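PDB 3A79: toll-like receptor 6, Variable lymphocyte receptor B from Mus musculus, which probably recognises diacylated lipopeptides together with TLR2 as an innate immune receptor, and is crystallised here as an ectodomain fused to part of a hagfish lymphocyte receptor. Local coordinates for residues E301-K305 against N332-L336; R291-E295 against F319-L324. All coordinates share one frame; numbering follows the deposited sequence.

Contact 1 (E301-K305 against N332-L336); sequences ETALK and NIKML
The carbonyl of K305 meets the backbone of K334 and M335, and K305 has the most surface buried here. M335 N gives it the main hydrogen bond, 3.0 Å to K305 O with an N-H...O angle of 146°. K334 N adds a weak bond to K305 O at 3.5 Å, so one oxygen receives two successive amides. K305 CB points away from 332-336, but farther along the side chain CE passes 4.3 Å from M335 SD, and NZ makes a weak hydrogen bond to Y280 OH.

I333 forms the apolar part. Its CG2 meets L304 CB at 3.5 Å, and the two side chains run alongside each other in the same direction. Both residues are buried, with L307 next to I333 and W274 next to L304.

N332 and T302 close the other end. A chi1 of 62° brings the N332 amide nearer the opposite segment, where OD1 lies 3.7 Å from T302 CG2. N332 OD1 also accepts a hydrogen bond from W274 NE1. T302 OG1 is anti to its own backbone N (chi1 173°). There it accepts from L304 N at 2.9 Å, an ST turn, and donates to W274 O. Replacing T302 with alanine would probably leave L304 N and W274 O without their shared hydroxyl partner, and a gap beside the N332 amide.

The two segments run almost in the same direction. They lie in the Toll-like receptor 6 part of the fusion; 301-305 leads into strand 306-314, and 332-336 ends on the first residues of strand 335-339. This is the arrangement of a leucine-rich repeat solenoid, in which successive turns stack, parallel strands lie side by side and apolar side chains fill the core between them.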
loop_
_atom_site.group_PDB
_atom_site.type_symbol
_atom_site.label_atom_id
_atom_site.label_comp_id
_atom_site.label_asym_id
_atom_site.label_seq_id
_atom_site.Cartn_x
_atom_site.Cartn_y
_atom_site.Cartn_z
ATOM N N GLU B 301 -37.246 -4.181 7.876
ATOM C CA GLU B 301 -37.643 -2.822 7.542
ATOM C C GLU B 301 -37.123 -1.859 8.596
ATOM O O GLU B 301 -37.323 -2.075 9.792
ATOM C CB GLU B 301 -39.165 -2.728 7.470
ATOM C CG GLU B 301 -39.892 -3.261 8.716
ATOM C CD GLU B 301 -40.383 -4.705 8.573
ATOM O OE1 GLU B 301 -39.737 -5.505 7.863
ATOM O OE2 GLU B 301 -41.426 -5.039 9.181
ATOM N N THR B 302 -36.449 -0.803 8.153
ATOM C CA THR B 302 -35.860 0.162 9.077
ATOM C C THR B 302 -36.007 1.588 8.569
ATOM O O THR B 302 -36.160 1.812 7.375
ATOM C CB THR B 302 -34.365 -0.120 9.301
ATOM O OG1 THR B 302 -33.783 0.937 10.075
ATOM C CG2 THR B 302 -33.642 -0.212 7.968
ATOM N N ALA B 303 -35.959 2.551 9.481
ATOM C CA ALA B 303 -35.979 3.950 9.088
ATOM C C ALA B 303 -34.591 4.424 8.630
ATOM O O ALA B 303 -34.467 5.420 7.904
ATOM C CB ALA B 303 -36.494 4.810 10.228
ATOM N N LEU B 304 -33.559 3.695 9.057
ATOM C CA LEU B 304 -32.179 4.020 8.729
ATOM C C LEU B 304 -31.927 4.291 7.256
ATOM O O LEU B 304 -32.168 3.448 6.396
ATOM C CB LEU B 304 -31.247 2.899 9.176
ATOM C CG LEU B 304 -30.481 3.109 10.476
ATOM C CD1 LEU B 304 -29.256 2.229 10.475
ATOM C CD2 LEU B 304 -30.075 4.552 10.633
ATOM N N LYS B 305 -31.406 5.473 6.976
ATOM C CA LYS B 305 -30.934 5.790 5.644
ATOM C C LYS B 305 -29.418 5.616 5.579
ATOM O O LYS B 305 -28.883 5.251 4.529
ATOM C CB LYS B 305 -31.332 7.218 5.266
ATOM C CG LYS B 305 -30.849 7.679 3.901
ATOM C CD LYS B 305 -31.508 9.008 3.526
ATOM C CE LYS B 305 -30.892 9.642 2.281
ATOM N NZ LYS B 305 -31.477 10.992 2.050
ATOM N N ASN B 332 -29.552 -3.442 5.234
ATOM C CA ASN B 332 -30.531 -3.013 4.238
ATOM C C ASN B 332 -30.819 -1.517 4.273
ATOM O O ASN B 332 -31.976 -1.089 4.295
ATOM C CB ASN B 332 -31.830 -3.813 4.353
ATOM C CG ASN B 332 -32.520 -3.624 5.693
ATOM O OD1 ASN B 332 -31.899 -3.207 6.670
ATOM N ND2 ASN B 332 -33.815 -3.942 5.745
ATOM N N ILE B 333 -29.749 -0.732 4.262
ATOM C CA ILE B 333 -29.849 0.714 4.211
ATOM C C ILE B 333 -29.311 1.202 2.865
ATOM O O ILE B 333 -28.748 0.418 2.112
ATOM C CB ILE B 333 -29.065 1.333 5.364
ATOM C CG1 ILE B 333 -27.610 0.858 5.320
ATOM C CG2 ILE B 333 -29.704 0.949 6.689
ATOM C CD1 ILE B 333 -26.913 0.888 6.665
ATOM N N LYS B 334 -29.497 2.484 2.558
ATOM C CA LYS B 334 -29.018 3.050 1.295
ATOM C C LYS B 334 -27.558 3.494 1.337
ATOM O O LYS B 334 -26.849 3.389 0.340
ATOM C CB LYS B 334 -29.911 4.205 0.821
ATOM C CG LYS B 334 -31.125 3.718 0.027
ATOM C CD LYS B 334 -32.073 4.843 -0.386
ATOM C CE LYS B 334 -33.476 4.281 -0.651
ATOM N NZ LYS B 334 -34.564 5.313 -0.616
ATOM N N MET B 335 -27.102 3.985 2.484
ATOM C CA MET B 335 -25.731 4.472 2.578
ATOM C C MET B 335 -24.936 3.883 3.734
ATOM O O MET B 335 -25.356 3.958 4.886
ATOM C CB MET B 335 -25.721 5.988 2.682
ATOM C CG MET B 335 -26.590 6.672 1.667
ATOM S SD MET B 335 -26.836 8.373 2.165
ATOM C CE MET B 335 -25.130 8.943 2.130
ATOM N N LEU B 336 -23.781 3.305 3.406
ATOM C CA LEU B 336 -22.834 2.808 4.396
ATOM C C LEU B 336 -21.470 3.426 4.159
ATOM O O LEU B 336 -20.905 3.267 3.082
ATOM C CB LEU B 336 -22.703 1.292 4.312
ATOM C CG LEU B 336 -21.718 0.699 5.324
ATOM C CD1 LEU B 336 -22.141 1.038 6.743
ATOM C CD2 LEU B 336 -21.592 -0.803 5.156
#

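Contact 2 (R291-E295 against F319-L324); sequences RIDRE and FSKEAL
I292 packs over one face of the F319 ring. Its CD1 sits 3.6 Å from the ring centroid, only 4° off the normal, a CH-pi contact. With chi1 at -57°, CG1 stands beside the backbone N, and the extended chain beyond it carries CD1 to the ring centre. K321 NZ lies over the opposite face, offset toward the rim. The other branch of I292, CG2, reaches L324 CB at 4.0 Å. W263 of helix 263-273 adjoins both I292 and L324 and extends this apolar cluster.

A323 continues the packing along the backbone. Its CB rests against D293 O at 3.6 Å, and R294 CG lies 4.0 Å from the same methyl. The small side chain is consistent with the close approach of the loop, R294 CA lying 4.6 Å from A323 CA.

The contact lies in the Toll-like receptor 6 part, where loops and short helices of the leucine-rich repeat solenoid connect its parallel strands. Residues 291-295 follow strand 278-288, and residues 319-324 include the start of helix 321-329. The backbone of F319 hydrogen-bonds to the bound peptide. K321 and E322 also pack on another protein chain.

Farther out, the R294 chain bends at chi3 and brings its guanidinium toward S320 and E322. S320 OG approaches NH1 of R294 obliquely at 3.6 Å. E322 OE2 lies at the guanidinium edge, 4.2 Å from R294 NH1, too far for a salt bridge. The two charged planes are steeply inclined, 77° apart. On the loop itself, R291 NE forms a salt bridge with D293 OD1 at 2.9 Å.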
loop_
_atom_site.group_PDB
_atom_site.type_symbol
_atom_site.label_atom_id
_atom_site.label_comp_id
_atom_site.label_asym_id
_atom_site.label_seq_id
_atom_site.Cartn_x
_atom_site.Cartn_y
_atom_site.Cartn_z
ATOM N N ARG B 291 -13.649 -9.844 22.071
ATOM C CA ARG B 291 -13.696 -10.977 21.168
ATOM C C ARG B 291 -14.634 -10.610 20.039
ATOM O O ARG B 291 -15.456 -9.711 20.174
ATOM C CB ARG B 291 -14.177 -12.239 21.896
ATOM C CG ARG B 291 -15.212 -11.981 22.992
ATOM C CD ARG B 291 -15.354 -13.128 23.983
ATOM N NE ARG B 291 -15.692 -14.368 23.290
ATOM C CZ ARG B 291 -14.805 -15.288 22.913
ATOM N NH1 ARG B 291 -13.511 -15.115 23.161
ATOM N NH2 ARG B 291 -15.210 -16.387 22.287
ATOM N N ILE B 292 -14.487 -11.294 18.913
ATOM C CA ILE B 292 -15.407 -11.138 17.804
ATOM C C ILE B 292 -15.923 -12.514 17.382
ATOM O O ILE B 292 -15.202 -13.299 16.765
ATOM C CB ILE B 292 -14.739 -10.433 16.618
ATOM C CG1 ILE B 292 -14.184 -9.071 17.045
ATOM C CG2 ILE B 292 -15.717 -10.271 15.481
ATOM C CD1 ILE B 292 -13.491 -8.288 15.910
ATOM N N ASP B 293 -17.167 -12.816 17.746
ATOM C CA ASP B 293 -17.773 -14.102 17.416
ATOM C C ASP B 293 -18.961 -13.895 16.498
ATOM O O ASP B 293 -19.326 -12.749 16.187
ATOM C CB ASP B 293 -18.193 -14.847 18.678
ATOM C CG ASP B 293 -17.037 -15.056 19.642
ATOM O OD1 ASP B 293 -17.089 -14.501 20.760
ATOM O OD2 ASP B 293 -16.065 -15.759 19.285
ATOM N N ARG B 294 -19.546 -14.996 16.037
ATOM C CA ARG B 294 -20.722 -14.906 15.180
ATOM C C ARG B 294 -21.920 -14.509 16.028
ATOM O O ARG B 294 -22.315 -15.240 16.935
ATOM C CB ARG B 294 -20.989 -16.223 14.443
ATOM C CG ARG B 294 -20.581 -16.210 12.977
ATOM C CD ARG B 294 -20.744 -17.585 12.321
ATOM N NE ARG B 294 -19.588 -18.464 12.524
ATOM C CZ ARG B 294 -18.517 -18.486 11.733
ATOM N NH1 ARG B 294 -18.453 -17.671 10.685
ATOM N NH2 ARG B 294 -17.511 -19.318 11.989
ATOM N N GLU B 295 -22.484 -13.339 15.741
ATOM C CA GLU B 295 -23.611 -12.835 16.518
ATOM C C GLU B 295 -24.922 -12.915 15.742
ATOM O O GLU B 295 -24.953 -12.726 14.524
ATOM C CB GLU B 295 -23.343 -11.400 16.980
ATOM C CG GLU B 295 -22.094 -11.252 17.845
ATOM C CD GLU B 295 -22.247 -11.864 19.225
ATOM O OE1 GLU B 295 -23.338 -11.715 19.814
ATOM O OE2 GLU B 295 -21.277 -12.483 19.722
ATOM N N PHE B 319 -10.028 -13.860 14.821
ATOM C CA PHE B 319 -11.468 -14.025 14.759
ATOM C C PHE B 319 -11.899 -14.285 13.332
ATOM O O PHE B 319 -11.189 -13.934 12.403
ATOM C CB PHE B 319 -12.155 -12.776 15.281
ATOM C CG PHE B 319 -11.873 -11.556 14.479
ATOM C CD1 PHE B 319 -12.706 -11.195 13.429
ATOM C CD2 PHE B 319 -10.786 -10.749 14.780
ATOM C CE1 PHE B 319 -12.453 -10.041 12.680
ATOM C CE2 PHE B 319 -10.530 -9.597 14.042
ATOM C CZ PHE B 319 -11.366 -9.242 12.989
ATOM N N SER B 320 -13.058 -14.899 13.141
ATOM C CA SER B 320 -13.525 -15.112 11.781
ATOM C C SER B 320 -13.994 -13.799 11.165
ATOM O O SER B 320 -14.962 -13.203 11.625
ATOM C CB SER B 320 -14.647 -16.141 11.732
ATOM O OG SER B 320 -15.197 -16.188 10.427
ATOM N N LYS B 321 -13.312 -13.349 10.117
ATOM C CA LYS B 321 -13.637 -12.056 9.528
ATOM C C LYS B 321 -15.072 -11.992 8.976
ATOM O O LYS B 321 -15.655 -10.906 8.883
ATOM C CB LYS B 321 -12.598 -11.641 8.478
ATOM C CG LYS B 321 -11.238 -11.249 9.057
ATOM C CD LYS B 321 -10.500 -12.475 9.600
ATOM C CE LYS B 321 -9.287 -12.075 10.414
ATOM N NZ LYS B 321 -9.487 -10.708 10.940
ATOM N N GLU B 322 -15.644 -13.145 8.627
ATOM C CA GLU B 322 -17.060 -13.194 8.257
ATOM C C GLU B 322 -17.903 -12.601 9.384
ATOM O O GLU B 322 -18.728 -11.714 9.156
ATOM C CB GLU B 322 -17.505 -14.627 7.971
ATOM C CG GLU B 322 -17.203 -15.107 6.564
ATOM C CD GLU B 322 -16.739 -16.565 6.517
ATOM O OE1 GLU B 322 -17.138 -17.287 5.573
ATOM O OE2 GLU B 322 -15.969 -16.988 7.417
ATOM N N ALA B 323 -17.654 -13.084 10.600
ATOM C CA ALA B 323 -18.424 -12.718 11.791
ATOM C C ALA B 323 -18.528 -11.220 11.987
ATOM O O ALA B 323 -19.494 -10.728 12.575
ATOM C CB ALA B 323 -17.824 -13.363 13.029
ATOM N N LEU B 324 -17.522 -10.505 11.497
ATOM C CA LEU B 324 -17.460 -9.060 11.622
ATOM C C LEU B 324 -18.013 -8.392 10.368
ATOM O O LEU B 324 -18.899 -7.555 10.471
ATOM C CB LEU B 324 -16.021 -8.607 11.907
ATOM C CG LEU B 324 -15.649 -7.129 11.717
ATOM C CD1 LEU B 324 -16.201 -6.256 12.830
ATOM C CD2 LEU B 324 -14.155 -6.976 11.645
#

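How the contacts relate
Both contacts start from the loop between strands 278-288 and 306-314, and both are partly buried. Contact 2 uses the early part of that loop, and contact 1 its end. Their partners follow in the same order, helix 321-329 and then strand 335-339. The centres are 22 Å apart, and the two contacts do not touch. Contact 1 lies nearer the centre of the chain and is held by backbone hydrogen bonds at the entry to the strands. Contact 2 has no hydrogen bond between its segments. It relies on an apolar cluster with charged residues at its rim, and it alone adjoins the bound peptide and a second protein chain.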